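Local coordinates for protein glycoside Hydrolase (Bacteroides uniformis, PDB 5T99) that probably hydrolyses beta-galactosidic linkages of agarose-derived oligosaccharides as a family 2 glycoside hydrolase, and binds the inhibitor galacto-isofagomine in its active-site pocket, at residues A[80-85]-A[162-167]; A[156-161]-A[379-384]. All blocks are in the same frame, centred on the assembly; numbering follows the deposited sequence.

Contact 1 of 2, residues A[80-85]-A[162-167]; sequences LPFHGT and WYPGAG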
# COMPACT_ATOMS: atom_id res chain seq x y z
N LEU A 80 6.36 18.65 0.08
CA LEU A 80 5.66 19.29 -1.05
C LEU A 80 4.31 19.89 -0.58
O LEU A 80 3.55 19.19 0.10
CB LEU A 80 5.41 18.28 -2.16
CG LEU A 80 6.64 17.60 -2.79
CD1 LEU A 80 6.23 16.33 -3.52
CD2 LEU A 80 7.38 18.55 -3.72
N PRO A 81 4.02 21.17 -0.93
CA PRO A 81 2.73 21.80 -0.58
C PRO A 81 1.48 21.03 -1.03
O PRO A 81 1.32 20.75 -2.22
CB PRO A 81 2.80 23.17 -1.28
CG PRO A 81 4.25 23.49 -1.29
CD PRO A 81 4.97 22.17 -1.46
N PHE A 82 0.61 20.73 -0.07
CA PHE A 82 -0.55 19.84 -0.25
C PHE A 82 -1.90 20.47 0.14
O PHE A 82 -2.92 19.77 0.18
CB PHE A 82 -0.33 18.55 0.55
CG PHE A 82 -0.22 18.75 2.04
CD1 PHE A 82 -1.35 18.68 2.86
CD2 PHE A 82 1.02 19.02 2.63
CE1 PHE A 82 -1.25 18.87 4.23
CE2 PHE A 82 1.12 19.20 4.00
CZ PHE A 82 -0.01 19.13 4.80
N HIS A 83 -1.92 21.77 0.42
CA HIS A 83 -3.11 22.45 0.95
C HIS A 83 -3.53 23.54 -0.02
O HIS A 83 -2.80 23.88 -0.95
CB HIS A 83 -2.85 23.02 2.35
CG HIS A 83 -1.79 24.08 2.39
ND1 HIS A 83 -2.10 25.43 2.43
CD2 HIS A 83 -0.44 24.00 2.38
CE1 HIS A 83 -0.97 26.13 2.45
NE2 HIS A 83 0.04 25.28 2.41
N GLY A 84 -4.72 24.09 0.22
CA GLY A 84 -5.30 25.13 -0.61
C GLY A 84 -6.65 24.67 -1.10
O GLY A 84 -7.34 23.91 -0.43
N THR A 85 -7.03 25.14 -2.28
CA THR A 85 -8.33 24.87 -2.86
C THR A 85 -8.12 24.30 -4.25
O THR A 85 -7.22 24.74 -4.98
CB THR A 85 -9.18 26.15 -2.92
OG1 THR A 85 -9.35 26.65 -1.59
CG2 THR A 85 -10.55 25.89 -3.55
N TRP A 162 2.27 13.05 7.21
CA TRP A 162 2.96 12.51 6.03
C TRP A 162 2.31 13.11 4.80
O TRP A 162 1.29 13.77 4.91
CB TRP A 162 2.85 10.98 6.00
CG TRP A 162 1.44 10.48 5.97
CD1 TRP A 162 0.69 10.19 4.87
CD2 TRP A 162 0.60 10.25 7.10
NE1 TRP A 162 -0.56 9.77 5.24
CE2 TRP A 162 -0.65 9.80 6.61
CE3 TRP A 162 0.78 10.35 8.48
CZ2 TRP A 162 -1.71 9.45 7.45
CZ3 TRP A 162 -0.28 10.01 9.32
CH2 TRP A 162 -1.51 9.56 8.79
N TYR A 163 2.90 12.86 3.63
CA TYR A 163 2.36 13.37 2.37
C TYR A 163 1.00 12.73 2.08
O TYR A 163 0.93 11.51 1.89
CB TYR A 163 3.32 13.07 1.22
CG TYR A 163 2.81 13.47 -0.14
CD1 TYR A 163 2.90 14.79 -0.55
CD2 TYR A 163 2.25 12.54 -1.01
CE1 TYR A 163 2.44 15.19 -1.79
CE2 TYR A 163 1.78 12.93 -2.26
CZ TYR A 163 1.89 14.27 -2.65
OH TYR A 163 1.46 14.71 -3.87
N PRO A 164 -0.07 13.54 2.05
CA PRO A 164 -1.40 13.01 1.76
C PRO A 164 -1.79 12.99 0.28
O PRO A 164 -2.71 12.25 -0.09
CB PRO A 164 -2.32 13.98 2.50
CG PRO A 164 -1.60 15.28 2.42
CD PRO A 164 -0.12 14.98 2.35
N GLY A 165 -1.12 13.81 -0.53
CA GLY A 165 -1.63 14.16 -1.86
C GLY A 165 -2.75 15.18 -1.75
O GLY A 165 -3.14 15.57 -0.64
N ALA A 166 -3.26 15.64 -2.89
CA ALA A 166 -4.40 16.55 -2.93
C ALA A 166 -5.13 16.37 -4.24
O ALA A 166 -4.50 16.34 -5.30
CB ALA A 166 -3.95 18.00 -2.79
N GLY A 167 -6.45 16.22 -4.18
CA GLY A 167 -7.25 15.96 -5.38
C GLY A 167 -8.13 14.74 -5.27
O GLY A 167 -8.15 14.06 -4.25
O HOH W 1 -4.37 17.29 0.98
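Phe82 and Pro164 make the central apolar contact between 80-85 and 162-167. The proline lays its CG and CD over one face of the phenyl ring, Pro164 CD standing 4.1 Å from the centroid of the Phe82 ring and 24° off the ring normal, a CH-pi contact displaced toward the rim. The closest pair is Phe82 CD1 with Pro164 CG, at 3.4 Å. With chi1 at 62°, the Phe82 ring is tucked between its own backbone N and carbonyl carbon, and the two side chains meet at about a right angle. A looser apolar contact follows at Leu80, whose CB lies 4.3 Å from Tyr163 CE1 in an oblique approach; Leu80 itself is poorly ordered.

No direct hydrogen bond joins the two segments. Their polar link is a water that donates to two carbonyls, its O lying 3.0 Å from Phe82 O and 2.7 Å from Gly165 O. Beside this bridge, Ala166 CB packs against Phe82 O at 3.6 Å. Gly165 N lies over a face of the Tyr163 ring.

Asp62 grips 162-167 twice, taking Tyr163 OH on OD2 and the backbone N of Ala166 on OD1. Pro164 O is engaged by His316, and Tyr163 also touches Leu559.

This is packing between two irregular connections of the family 2 sugar-binding domain, a jelly-roll beta sandwich; one connection enters strand 86-93 and the other leaves strand 146-153, its antiparallel neighbour in one of the sheets.

Contact 2 of 2, residues A[156-161]-A[379-384]; sequences RDLSSR and KVDNGY. With GIF (D-galacto-isofagomine), chain C.
Asn382 uses both its backbone and its side chain to tie 379-384 to 156-161. Asn382 ND2 donates to Asp157 O at 2.8 Å, almost in line with the carbonyl bond, while Asn382 N reaches Leu158 O at 2.9 Å from above the carbonyl plane. The amide oxygen takes a third, weak bond from Arg156 NH1, 3.4 Å from Asn382 OD1. That oxygen lies at the edge of the guanidinium, whose plane stands 80° from the amide. Arg156 has a stronger partner in Glu113, which forms a salt bridge with NE.

Ser159 closes its own segment: chi1 of 67° turns Ser159 OG back to Arg156 O, 2.8 Å away. Ser159 CB meanwhile rests against Asn382 O, at 3.3 Å.

Asn382 is the third residue of a type I beta turn from Val380 to Gly383, part of the connection between strand 366-370 and helix 388-403 of the TIM barrel. The turn thus receives a loop of the sugar-binding domain, and that loop carries a residue of the ligand pocket, Arg161.

Val380 CG1 packs against Arg161 CG at 3.6 Å, crossing it at about a right angle. Beyond, the arginine bends at chi3 (-62°) and presents its two terminal nitrogens to galacto-isofagomine: Arg161 NH1 donates to O2 of the inhibitor and Arg161 NH2 to its O1, each at 3.0 Å, with a weak second bond from NH2 to O2. NE is salt-bridged to Asp373. The other oxygen of that carboxylate pairs with Lys379 NZ, which also donates to Asn416 O, so the shared aspartate probably offsets the closeness of the two cationic side chains.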
# COMPACT_ATOMS: atom_id res chain seq x y z
N ARG A 156 -6.45 21.49 4.16
CA ARG A 156 -5.84 22.47 5.06
C ARG A 156 -4.39 22.13 5.32
O ARG A 156 -3.99 20.97 5.26
CB ARG A 156 -6.59 22.48 6.39
CG ARG A 156 -8.06 22.82 6.27
CD ARG A 156 -8.67 22.98 7.65
NE ARG A 156 -10.13 23.09 7.61
CZ ARG A 156 -10.91 23.20 8.69
NH1 ARG A 156 -10.38 23.24 9.91
NH2 ARG A 156 -12.24 23.29 8.54
N ASP A 157 -3.60 23.16 5.65
CA ASP A 157 -2.23 22.93 6.08
C ASP A 157 -2.31 22.34 7.48
O ASP A 157 -3.29 22.54 8.20
CB ASP A 157 -1.38 24.23 6.05
CG ASP A 157 0.15 23.94 5.96
OD1 ASP A 157 0.60 22.78 6.13
OD2 ASP A 157 0.91 24.91 5.71
N LEU A 158 -1.29 21.58 7.84
CA LEU A 158 -1.16 20.97 9.17
C LEU A 158 -2.27 19.95 9.45
O LEU A 158 -2.74 19.83 10.59
CB LEU A 158 -1.09 22.07 10.24
CG LEU A 158 -0.08 23.18 9.93
CD1 LEU A 158 -0.27 24.39 10.85
CD2 LEU A 158 1.34 22.62 10.03
N SER A 159 -2.66 19.22 8.41
CA SER A 159 -3.73 18.22 8.49
C SER A 159 -3.22 16.79 8.33
O SER A 159 -4.03 15.84 8.36
CB SER A 159 -4.76 18.52 7.41
OG SER A 159 -4.22 18.33 6.12
N SER A 160 -1.90 16.63 8.18
CA SER A 160 -1.27 15.33 7.93
C SER A 160 0.20 15.34 8.34
O SER A 160 0.91 16.27 8.02
CB SER A 160 -1.39 14.96 6.46
OG SER A 160 -0.95 13.64 6.25
N ARG A 161 0.65 14.29 9.03
CA ARG A 161 2.07 14.14 9.40
C ARG A 161 2.92 13.54 8.27
O ARG A 161 4.13 13.49 8.37
CB ARG A 161 2.22 13.26 10.64
CG ARG A 161 1.43 13.74 11.84
CD ARG A 161 1.74 12.95 13.09
NE ARG A 161 1.40 11.52 12.97
CZ ARG A 161 2.26 10.53 12.68
NH1 ARG A 161 1.81 9.28 12.61
NH2 ARG A 161 3.55 10.75 12.47
N LYS A 379 -2.80 15.55 17.27
CA LYS A 379 -1.37 15.49 16.98
C LYS A 379 -0.98 16.65 16.09
O LYS A 379 0.07 17.23 16.29
CB LYS A 379 -0.99 14.20 16.25
CG LYS A 379 -1.07 12.94 17.08
CD LYS A 379 -0.71 11.75 16.20
CE LYS A 379 -0.66 10.47 17.00
NZ LYS A 379 -0.60 9.28 16.13
N VAL A 380 -1.82 16.95 15.09
CA VAL A 380 -1.64 18.10 14.21
C VAL A 380 -2.88 18.98 14.27
O VAL A 380 -3.96 18.48 14.57
CB VAL A 380 -1.33 17.68 12.75
CG1 VAL A 380 -0.00 16.95 12.69
CG2 VAL A 380 -2.44 16.82 12.15
N ASP A 381 -2.72 20.27 13.97
CA ASP A 381 -3.78 21.28 14.19
C ASP A 381 -5.08 21.01 13.46
O ASP A 381 -6.15 21.24 14.01
CB ASP A 381 -3.29 22.70 13.82
CG ASP A 381 -2.43 23.33 14.90
OD1 ASP A 381 -1.88 24.42 14.66
OD2 ASP A 381 -2.29 22.76 16.01
N ASN A 382 -4.98 20.53 12.22
CA ASN A 382 -6.16 20.23 11.40
C ASN A 382 -6.30 18.73 11.08
O ASN A 382 -6.77 18.36 10.01
CB ASN A 382 -6.12 21.08 10.13
CG ASN A 382 -6.21 22.57 10.43
OD1 ASN A 382 -7.21 23.04 10.98
ND2 ASN A 382 -5.18 23.32 10.06
N GLY A 383 -5.90 17.88 12.04
CA GLY A 383 -6.05 16.44 11.93
C GLY A 383 -7.48 15.96 12.17
O GLY A 383 -8.43 16.76 12.25
N TYR A 384 -7.63 14.63 12.29
CA TYR A 384 -8.95 14.01 12.35
C TYR A 384 -9.76 14.40 13.60
O TYR A 384 -10.99 14.34 13.58
CB TYR A 384 -8.85 12.48 12.20
CG TYR A 384 -10.19 11.81 11.95
CD1 TYR A 384 -10.89 12.05 10.77
CD2 TYR A 384 -10.77 10.96 12.89
CE1 TYR A 384 -12.12 11.46 10.52
CE2 TYR A 384 -12.01 10.38 12.65
CZ TYR A 384 -12.68 10.63 11.46
OH TYR A 384 -13.90 10.06 11.19
C GIF C . 4.42 6.72 13.56
N GIF C . 5.51 6.24 14.40
O GIF C . 9.69 7.04 13.27
C1 GIF C . 4.88 6.84 12.12
O1 GIF C . 5.97 8.96 12.42
C2 GIF C . 6.19 7.61 12.02
O2 GIF C . 3.87 7.51 11.37
C3 GIF C . 7.28 6.99 12.88
C4 GIF C . 6.82 6.87 14.33
C5 GIF C . 8.57 7.81 12.80

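In the fold
Contact 1 is buried and lies wholly within the sugar-binding domain, whereas contact 2 is a surface contact that joins this domain to the TIM barrel. Consecutive pieces of one connection, 156-161 and 162-167, serve both, and the centres lie about 11 Å apart. The two also touch: Phe82 CE1 packs on Ser159 OG, and His83 CB on the backbone of Asp157. Chemistry follows place. In the interior, apolar packing is supplemented by a water bridge, while at the domain boundary direct hydrogen bonds and charged side chains dominate. Contact 2 reaches the inhibitor through Arg161; the Tyr163 side chain of contact 1 stays about 12 Å from it.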